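Local coordinates for protein orotidine 5'-phosphate decarboxylase (Pyrococcus horikoshii, PDB 2CZE) that probably catalyses the decarboxylation of orotidine 5'-monophosphate to UMP, the last step of de novo UMP synthesis, at residues Val3-Val8 and Tyr181-Arg186; Val52-Asp57 and Gly78-Ile83. All blocks are in the same frame, centred on the assembly; numbering follows the deposited sequence.

Contact 1: Val3-Val8 and Tyr181-Arg186. With U5P (uridine-5'-monophosphate), chain C.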
ATOM      1  N   VAL A   3     -13.482  16.331   0.587  1.00  7.39           N
ATOM      2  CA  VAL A   3     -12.914  15.372  -0.338  1.00  7.95           C
ATOM      3  C   VAL A   3     -13.705  14.104  -0.100  1.00  9.19           C
ATOM      4  O   VAL A   3     -13.670  13.539   0.997  1.00 10.26           O
ATOM      5  CB  VAL A   3     -11.417  15.140  -0.038  1.00  7.77           C
ATOM      6  CG1 VAL A   3     -10.886  14.020  -0.914  1.00  9.07           C
ATOM      7  CG2 VAL A   3     -10.636  16.435  -0.309  1.00  7.97           C
ATOM      8  N   LEU A   4     -14.433  13.661  -1.120  1.00  8.66           N
ATOM      9  CA  LEU A   4     -15.270  12.466  -1.028  1.00  7.92           C
ATOM     10  C   LEU A   4     -14.436  11.198  -1.198  1.00  9.51           C
ATOM     11  O   LEU A   4     -13.823  10.995  -2.244  1.00 11.22           O
ATOM     12  CB  LEU A   4     -16.344  12.505  -2.119  1.00  7.22           C
ATOM     13  CG  LEU A   4     -17.227  11.263  -2.271  1.00  9.37           C
ATOM     14  CD1 LEU A   4     -18.044  11.046  -1.011  1.00 10.24           C
ATOM     15  CD2 LEU A   4     -18.158  11.455  -3.477  1.00  8.57           C
ATOM     16  N   ALA A   5     -14.416  10.342  -0.178  1.00  9.48           N
ATOM     17  CA  ALA A   5     -13.654   9.099  -0.265  1.00 10.54           C
ATOM     18  C   ALA A   5     -14.615   8.026  -0.741  1.00 12.87           C
ATOM     19  O   ALA A   5     -15.414   7.511   0.039  1.00 14.14           O
ATOM     20  CB  ALA A   5     -13.080   8.736   1.089  1.00 11.30           C
ATOM     21  N   LEU A   6     -14.539   7.690  -2.028  1.00 10.60           N
ATOM     22  CA  LEU A   6     -15.452   6.705  -2.610  1.00 12.35           C
ATOM     23  C   LEU A   6     -14.948   5.288  -2.444  1.00 11.27           C
ATOM     24  O   LEU A   6     -14.374   4.718  -3.372  1.00 13.72           O
ATOM     25  CB  LEU A   6     -15.675   6.985  -4.108  1.00 14.10           C
ATOM     26  CG  LEU A   6     -16.631   8.120  -4.451  1.00 16.49           C
ATOM     27  CD1 LEU A   6     -16.702   8.297  -5.953  1.00 14.56           C
ATOM     28  CD2 LEU A   6     -18.011   7.808  -3.866  1.00 15.68           C
ATOM     29  N   ASP A   7     -15.175   4.714  -1.272  1.00 10.07           N
ATOM     30  CA  ASP A   7     -14.720   3.363  -1.011  1.00 12.60           C
ATOM     31  C   ASP A   7     -15.779   2.284  -1.194  1.00 13.64           C
ATOM     32  O   ASP A   7     -16.054   1.506  -0.291  1.00 17.97           O
ATOM     33  CB  ASP A   7     -14.101   3.281   0.387  1.00 10.06           C
ATOM     34  CG  ASP A   7     -12.906   4.205   0.539  1.00 14.10           C
ATOM     35  OD1 ASP A   7     -12.078   4.249  -0.405  1.00 13.25           O
ATOM     36  OD2 ASP A   7     -12.795   4.881   1.586  1.00 13.04           O
ATOM     37  N   VAL A   8     -16.397   2.272  -2.365  1.00 13.62           N
ATOM     38  CA  VAL A   8     -17.366   1.241  -2.700  1.00 12.10           C
ATOM     39  C   VAL A   8     -16.674   0.448  -3.796  1.00 11.49           C
ATOM     40  O   VAL A   8     -15.747   0.944  -4.434  1.00 10.76           O
ATOM     41  CB  VAL A   8     -18.693   1.823  -3.235  1.00 12.68           C
ATOM     42  CG1 VAL A   8     -19.450   2.514  -2.101  1.00 14.73           C
ATOM     43  CG2 VAL A   8     -18.424   2.797  -4.375  1.00 11.57           C
ATOM     44  N   TYR A 181      -8.184  20.372   3.727  1.00 10.62           N
ATOM     45  CA  TYR A 181      -9.179  19.485   3.129  1.00 11.20           C
ATOM     46  C   TYR A 181      -9.699  18.517   4.173  1.00 11.28           C
ATOM     47  O   TYR A 181      -8.934  18.031   5.015  1.00  9.64           O
ATOM     48  CB  TYR A 181      -8.593  18.695   1.963  1.00  8.76           C
ATOM     49  CG  TYR A 181      -8.222  19.554   0.786  1.00 10.42           C
ATOM     50  CD1 TYR A 181      -6.952  20.117   0.684  1.00 11.16           C
ATOM     51  CD2 TYR A 181      -9.141  19.810  -0.226  1.00 12.02           C
ATOM     52  CE1 TYR A 181      -6.608  20.910  -0.387  1.00 12.03           C
ATOM     53  CE2 TYR A 181      -8.798  20.606  -1.314  1.00 14.27           C
ATOM     54  CZ  TYR A 181      -7.533  21.152  -1.384  1.00 14.29           C
ATOM     55  OH  TYR A 181      -7.207  21.960  -2.452  1.00 15.19           O
ATOM     56  N   ILE A 182     -11.000  18.247   4.089  1.00  9.31           N
ATOM     57  CA  ILE A 182     -11.713  17.352   4.995  1.00 10.26           C
ATOM     58  C   ILE A 182     -12.148  16.108   4.203  1.00 10.59           C
ATOM     59  O   ILE A 182     -13.028  16.167   3.352  1.00 10.69           O
ATOM     60  CB  ILE A 182     -12.957  18.084   5.577  1.00 10.75           C
ATOM     61  CG1 ILE A 182     -12.504  19.312   6.367  1.00 15.09           C
ATOM     62  CG2 ILE A 182     -13.777  17.157   6.467  1.00 11.87           C
ATOM     63  CD1 ILE A 182     -11.623  18.969   7.576  1.00 11.58           C
ATOM     64  N   ILE A 183     -11.508  14.981   4.470  1.00  9.48           N
ATOM     65  CA  ILE A 183     -11.830  13.751   3.767  1.00  7.45           C
ATOM     66  C   ILE A 183     -13.000  13.059   4.453  1.00  8.73           C
ATOM     67  O   ILE A 183     -12.985  12.834   5.661  1.00  5.77           O
ATOM     68  CB  ILE A 183     -10.611  12.822   3.732  1.00 10.42           C
ATOM     69  CG1 ILE A 183      -9.482  13.499   2.943  1.00 10.68           C
ATOM     70  CG2 ILE A 183     -10.981  11.485   3.096  1.00 11.47           C
ATOM     71  CD1 ILE A 183      -8.121  12.825   3.122  1.00 11.27           C
ATOM     72  N   VAL A 184     -14.024  12.729   3.675  1.00  7.55           N
ATOM     73  CA  VAL A 184     -15.204  12.084   4.233  1.00  6.84           C
ATOM     74  C   VAL A 184     -15.635  10.943   3.345  1.00  8.98           C
ATOM     75  O   VAL A 184     -15.855  11.133   2.152  1.00  6.83           O
ATOM     76  CB  VAL A 184     -16.393  13.077   4.376  1.00  6.86           C
ATOM     77  CG1 VAL A 184     -17.598  12.353   4.992  1.00  6.81           C
ATOM     78  CG2 VAL A 184     -15.990  14.254   5.270  1.00  9.85           C
ATOM     79  N   GLY A 185     -15.749   9.761   3.943  1.00 10.85           N
ATOM     80  CA  GLY A 185     -16.157   8.584   3.204  1.00  9.67           C
ATOM     81  C   GLY A 185     -17.537   8.089   3.607  1.00  9.37           C
ATOM     82  O   GLY A 185     -18.548   8.605   3.123  1.00  8.53           O
ATOM     83  N   ARG A 186     -17.570   7.098   4.498  1.00  8.42           N
ATOM     84  CA  ARG A 186     -18.825   6.485   4.937  1.00 10.61           C
ATOM     85  C   ARG A 186     -19.953   7.443   5.322  1.00 10.69           C
ATOM     86  O   ARG A 186     -21.119   7.190   4.986  1.00 11.32           O
ATOM     87  CB  ARG A 186     -18.548   5.499   6.083  1.00  9.50           C
ATOM     88  CG  ARG A 186     -17.803   4.228   5.600  1.00 10.24           C
ATOM     89  CD  ARG A 186     -17.224   3.412   6.759  1.00 10.90           C
ATOM     90  NE  ARG A 186     -16.012   4.041   7.280  1.00 10.77           N
ATOM     91  CZ  ARG A 186     -15.328   3.592   8.324  1.00 10.69           C
ATOM     92  NH1 ARG A 186     -15.738   2.513   8.978  1.00 10.26           N
ATOM     93  NH2 ARG A 186     -14.215   4.202   8.694  1.00  8.11           N
TER
HETATM   94  N1  U5P C 401      -7.641   7.072   5.376  1.00  7.75           N
HETATM   95  C2  U5P C 401      -8.033   7.167   6.719  1.00  8.29           C
HETATM   96  N3  U5P C 401      -7.079   7.490   7.691  1.00  7.91           N
HETATM   97  C4  U5P C 401      -5.744   7.713   7.328  1.00  8.72           C
HETATM   98  C5  U5P C 401      -5.352   7.609   5.997  1.00 10.74           C
HETATM   99  C6  U5P C 401      -6.298   7.290   5.029  1.00 11.74           C
HETATM  100  O2  U5P C 401      -9.200   6.963   7.062  1.00  9.68           O
HETATM  101  O4  U5P C 401      -4.925   8.020   8.192  1.00 12.17           O
HETATM  102  C1' U5P C 401      -8.637   6.828   4.306  1.00  8.38           C
HETATM  103  C2' U5P C 401      -9.483   5.574   4.540  1.00  9.84           C
HETATM  104  O2' U5P C 401      -8.823   4.456   3.941  1.00 10.84           O
HETATM  105  C3' U5P C 401     -10.720   5.922   3.711  1.00 10.56           C
HETATM  106  C4' U5P C 401     -10.883   7.411   4.030  1.00  9.68           C
HETATM  107  O3' U5P C 401     -10.478   5.730   2.315  1.00  9.54           O
HETATM  108  O4' U5P C 401      -9.561   7.928   4.266  1.00  9.69           O
HETATM  109  C5' U5P C 401     -11.717   7.588   5.303  1.00 12.28           C
HETATM  110  O5' U5P C 401     -13.042   7.124   5.041  1.00 12.04           O
HETATM  111  P   U5P C 401     -14.213   7.144   6.146  1.00  9.72           P
HETATM  112  O1P U5P C 401     -15.293   6.214   5.747  1.00 11.96           O
HETATM  113  O2P U5P C 401     -14.703   8.672   6.262  1.00  8.63           O
HETATM  114  O3P U5P C 401     -13.551   6.752   7.558  1.00  8.83           O
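The TIM barrel closes where its first strand meets its eighth, with Val3 and Leu4 running parallel to Ile183 and Val184. Val3 N donates a hydrogen bond to Ile182 O at 2.8 Å, and two further backbone bonds, Val184 N to Val3 O and Ala5 N to Val184 O, complete the seam. Val3 has a chi1 of 174°, which sets CG2 beside its backbone N, where it crosses Tyr181 obliquely and lies 3.7 Å from Tyr181 CD2. On the same face Val3 CB lies alongside Ile183 CG1 at 3.9 Å, and Ile183 CG2 turns to Ala5 CB.

Beyond the strands, residues of both segments hold the bound UMP. Gly185, the N-cap of helix 186-189, gives its N-H to phosphate O2P at 2.8 Å, and a side chain there would run into O1P. Arg186 N reaches O1P at 2.7 Å. A bend at chi3 (-77°) brings the guanidinium edge-on, phosphorus in its plane, so that Arg186 NE also binds O1P at 2.8 Å while Arg186 NH2 takes O3P at 2.9 Å. A leucine here has no N-H for O1P or O3P, and the phosphate would probably sit less firmly, its charge left without the facing guanidinium. At the ribose, Asp7 OD2 accepts a hydrogen bond from O3' of the UMP at 2.6 Å.

Asp62 and Thr66 of the second subunit also bind the nucleotide. Leu4 shares backbone bonds with Met27 and Lys29 of strand 27-31 and touches Val21 of helix 11-21 and Ile188 of helix 186-189; Tyr181 pairs with Ile159 of strand 158-161.

Contact 2: Val52-Asp57 and Gly78-Ile83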
ATOM      1  N   VAL A  52     -14.050  17.270 -11.132  1.00 15.29           N
ATOM      2  CA  VAL A  52     -13.189  17.598  -9.997  1.00 14.51           C
ATOM      3  C   VAL A  52     -11.900  16.785 -10.031  1.00 12.97           C
ATOM      4  O   VAL A  52     -11.805  15.768 -10.729  1.00 13.35           O
ATOM      5  CB  VAL A  52     -13.911  17.392  -8.639  1.00 15.36           C
ATOM      6  CG1 VAL A  52     -15.145  18.285  -8.580  1.00 19.33           C
ATOM      7  CG2 VAL A  52     -14.297  15.941  -8.454  1.00 14.80           C
ATOM      8  N   GLU A  53     -10.892  17.250  -9.308  1.00 11.33           N
ATOM      9  CA  GLU A  53      -9.628  16.532  -9.292  1.00 13.75           C
ATOM     10  C   GLU A  53      -9.770  15.222  -8.539  1.00 11.81           C
ATOM     11  O   GLU A  53     -10.633  15.104  -7.658  1.00 11.91           O
ATOM     12  CB  GLU A  53      -8.541  17.392  -8.656  1.00 12.31           C
ATOM     13  CG  GLU A  53      -8.073  18.510  -9.563  1.00 16.97           C
ATOM     14  CD  GLU A  53      -6.904  19.248  -8.974  1.00 23.77           C
ATOM     15  OE1 GLU A  53      -7.063  19.798  -7.867  1.00 27.15           O
ATOM     16  OE2 GLU A  53      -5.826  19.268  -9.606  1.00 31.02           O
ATOM     17  N   ILE A  54      -8.915  14.253  -8.871  1.00 10.47           N
ATOM     18  CA  ILE A  54      -8.953  12.947  -8.231  1.00  8.41           C
ATOM     19  C   ILE A  54      -7.666  12.605  -7.490  1.00  8.48           C
ATOM     20  O   ILE A  54      -6.572  12.703  -8.046  1.00 10.50           O
ATOM     21  CB  ILE A  54      -9.175  11.803  -9.255  1.00  9.37           C
ATOM     22  CG1 ILE A  54     -10.388  12.093 -10.155  1.00  8.50           C
ATOM     23  CG2 ILE A  54      -9.330  10.483  -8.501  1.00 11.82           C
ATOM     24  CD1 ILE A  54     -11.691  12.324  -9.405  1.00 11.93           C
ATOM     25  N   ILE A  55      -7.807  12.196  -6.237  1.00  7.53           N
ATOM     26  CA  ILE A  55      -6.670  11.777  -5.426  1.00  7.73           C
ATOM     27  C   ILE A  55      -6.701  10.245  -5.376  1.00  8.80           C
ATOM     28  O   ILE A  55      -7.736   9.657  -5.042  1.00  7.69           O
ATOM     29  CB  ILE A  55      -6.793  12.273  -3.965  1.00  9.87           C
ATOM     30  CG1 ILE A  55      -6.766  13.802  -3.906  1.00  8.90           C
ATOM     31  CG2 ILE A  55      -5.658  11.665  -3.118  1.00  5.96           C
ATOM     32  CD1 ILE A  55      -7.185  14.363  -2.522  1.00  9.76           C
ATOM     33  N   ALA A  56      -5.585   9.598  -5.715  1.00  8.83           N
ATOM     34  CA  ALA A  56      -5.502   8.137  -5.650  1.00  9.25           C
ATOM     35  C   ALA A  56      -4.813   7.850  -4.329  1.00 11.23           C
ATOM     36  O   ALA A  56      -3.602   8.067  -4.198  1.00  9.56           O
ATOM     37  CB  ALA A  56      -4.667   7.580  -6.806  1.00 11.06           C
ATOM     38  N   ASP A  57      -5.587   7.386  -3.351  1.00  9.61           N
ATOM     39  CA  ASP A  57      -5.058   7.079  -2.018  1.00 12.05           C
ATOM     40  C   ASP A  57      -4.539   5.650  -2.069  1.00 12.51           C
ATOM     41  O   ASP A  57      -5.236   4.711  -1.686  1.00 15.53           O
ATOM     42  CB  ASP A  57      -6.172   7.200  -0.967  1.00 10.62           C
ATOM     43  CG  ASP A  57      -5.646   7.121   0.466  1.00 14.27           C
ATOM     44  OD1 ASP A  57      -4.417   6.959   0.652  1.00 12.64           O
ATOM     45  OD2 ASP A  57      -6.463   7.220   1.412  1.00 13.44           O
ATOM     46  N   GLY A  78      -5.112   9.104 -14.958  1.00 13.75           N
ATOM     47  CA  GLY A  78      -5.797  10.353 -14.669  1.00 13.09           C
ATOM     48  C   GLY A  78      -5.697  10.898 -13.251  1.00 10.72           C
ATOM     49  O   GLY A  78      -6.237  11.965 -12.965  1.00 11.23           O
ATOM     50  N   ALA A  79      -5.009  10.203 -12.351  1.00 10.00           N
ATOM     51  CA  ALA A  79      -4.905  10.705 -10.980  1.00  7.78           C
ATOM     52  C   ALA A  79      -4.193  12.053 -10.958  1.00 11.20           C
ATOM     53  O   ALA A  79      -3.220  12.254 -11.685  1.00  9.73           O
ATOM     54  CB  ALA A  79      -4.156   9.693 -10.095  1.00  7.15           C
ATOM     55  N   ASP A  80      -4.691  12.975 -10.136  1.00  8.23           N
ATOM     56  CA  ASP A  80      -4.094  14.297 -10.023  1.00 10.94           C
ATOM     57  C   ASP A  80      -3.071  14.312  -8.889  1.00 11.36           C
ATOM     58  O   ASP A  80      -2.125  15.100  -8.894  1.00  8.88           O
ATOM     59  CB  ASP A  80      -5.184  15.344  -9.777  1.00 11.11           C
ATOM     60  CG  ASP A  80      -6.113  15.501 -10.978  1.00 14.23           C
ATOM     61  OD1 ASP A  80      -5.616  15.874 -12.062  1.00 14.17           O
ATOM     62  OD2 ASP A  80      -7.320  15.230 -10.850  1.00 10.82           O
ATOM     63  N   TYR A  81      -3.283  13.430  -7.917  1.00  8.46           N
ATOM     64  CA  TYR A  81      -2.394  13.299  -6.764  1.00  8.93           C
ATOM     65  C   TYR A  81      -2.331  11.833  -6.343  1.00 10.97           C
ATOM     66  O   TYR A  81      -3.299  11.081  -6.530  1.00  8.54           O
ATOM     67  CB  TYR A  81      -2.920  14.096  -5.566  1.00 10.54           C
ATOM     68  CG  TYR A  81      -3.275  15.534  -5.854  1.00 13.56           C
ATOM     69  CD1 TYR A  81      -4.557  15.882  -6.289  1.00 12.84           C
ATOM     70  CD2 TYR A  81      -2.316  16.548  -5.732  1.00 13.83           C
ATOM     71  CE1 TYR A  81      -4.875  17.219  -6.606  1.00 13.11           C
ATOM     72  CE2 TYR A  81      -2.623  17.870  -6.041  1.00 13.73           C
ATOM     73  CZ  TYR A  81      -3.898  18.197  -6.481  1.00 12.22           C
ATOM     74  OH  TYR A  81      -4.178  19.505  -6.816  1.00 15.87           O
ATOM     75  N   VAL A  82      -1.192  11.430  -5.779  1.00  9.19           N
ATOM     76  CA  VAL A  82      -1.027  10.064  -5.278  1.00  8.14           C
ATOM     77  C   VAL A  82      -0.534  10.154  -3.842  1.00  9.75           C
ATOM     78  O   VAL A  82       0.412  10.896  -3.544  1.00  7.11           O
ATOM     79  CB  VAL A  82      -0.005   9.236  -6.129  1.00  8.64           C
ATOM     80  CG1 VAL A  82       0.380   7.944  -5.393  1.00 12.11           C
ATOM     81  CG2 VAL A  82      -0.629   8.873  -7.473  1.00  7.91           C
ATOM     82  N   ILE A  83      -1.202   9.433  -2.945  1.00  8.68           N
ATOM     83  CA  ILE A  83      -0.805   9.426  -1.541  1.00  8.12           C
ATOM     84  C   ILE A  83       0.239   8.323  -1.350  1.00  8.45           C
ATOM     85  O   ILE A  83       0.053   7.180  -1.794  1.00  8.97           O
ATOM     86  CB  ILE A  83      -2.021   9.172  -0.612  1.00  8.62           C
ATOM     87  CG1 ILE A  83      -2.999  10.347  -0.723  1.00  9.59           C
ATOM     88  CG2 ILE A  83      -1.558   9.021   0.843  1.00 13.37           C
ATOM     89  CD1 ILE A  83      -4.224  10.227   0.190  1.00 10.27           C
TER
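Glu53 CB starts out against the carboxylate of Asp80, 3.3 Å from Asp80 OD2. Its CG, held beside the backbone N (chi1 -74°), stays near the same oxygen at 3.6 Å, and the two side chains cross at about a right angle. From there the chain extends until CD comes up to the end of Tyr81. Glu53 OE1 sits at the ring edge, in the ring plane, 3.1 Å from Tyr81 OH, and Glu53 OE2 is 3.2 Å from the same hydroxyl. The carboxylate itself is turned steeply against the ring, the planes 77° apart.

Asp80 is busy at the backbone of strand 53-60. Its OD2 uses the anti lone pair, away from OD1, to take the N-H of Ile54 at 2.7 Å, while Asp80 N returns a bond to Ile54 O at 2.8 Å, in the carbonyl plane. Asp80 thus meets both the N-H and the C=O of Ile54, and Tyr81 N adds a weak bond to the same oxygen. Lys47 makes a long, weak ion pair with Asp80 OD1, which may ease the nearness of the two acids.

Strands 53-60 and 81-84 are the third and fourth of the barrel, joined through helix 64-76 in a beta-alpha-beta crossover. Ala56 N to Tyr81 O and Ile83 N to Ala56 O carry the parallel pairing onward. Ala56 CB meets Ala79 CB, and both touch Val74 of that helix. On the face of Ile55 and Tyr81, Ile55 CG1 lies obliquely to the ring at 3.9 Å from Tyr81 CD1, and Ile55 CG2 packs on Ile83 CG1. Asp57 brings its carboxylate obliquely against the end of Ile83, OD1 being 3.3 Å from Ile83 CD1; Asp57 OD2 is salt-bridged to Lys29 and OD1 to Lys59, the proton donor.

Both contacts are buried pairings of neighbouring parallel strands in one barrel, their centres about 12 Å apart. Contact 1 joins the first and last strands of the barrel, far apart in sequence; contact 2 joins strands linked through a single helix, and lies within the span of chain that contact 1 closes. They meet in the barrel interior, where Val3 CG1 packs on Ile55 CD1 at 4.0 Å, and strand 27-31 lies between them. Each has an end at the nucleotide: contact 1 offers backbone N-H groups and a guanidinium to the phosphate, whereas contact 2 brings an aspartate paired with lysines. At its other end contact 2 gathers acids and a tyrosine, while contact 1 has apolar packing on its tyrosine there.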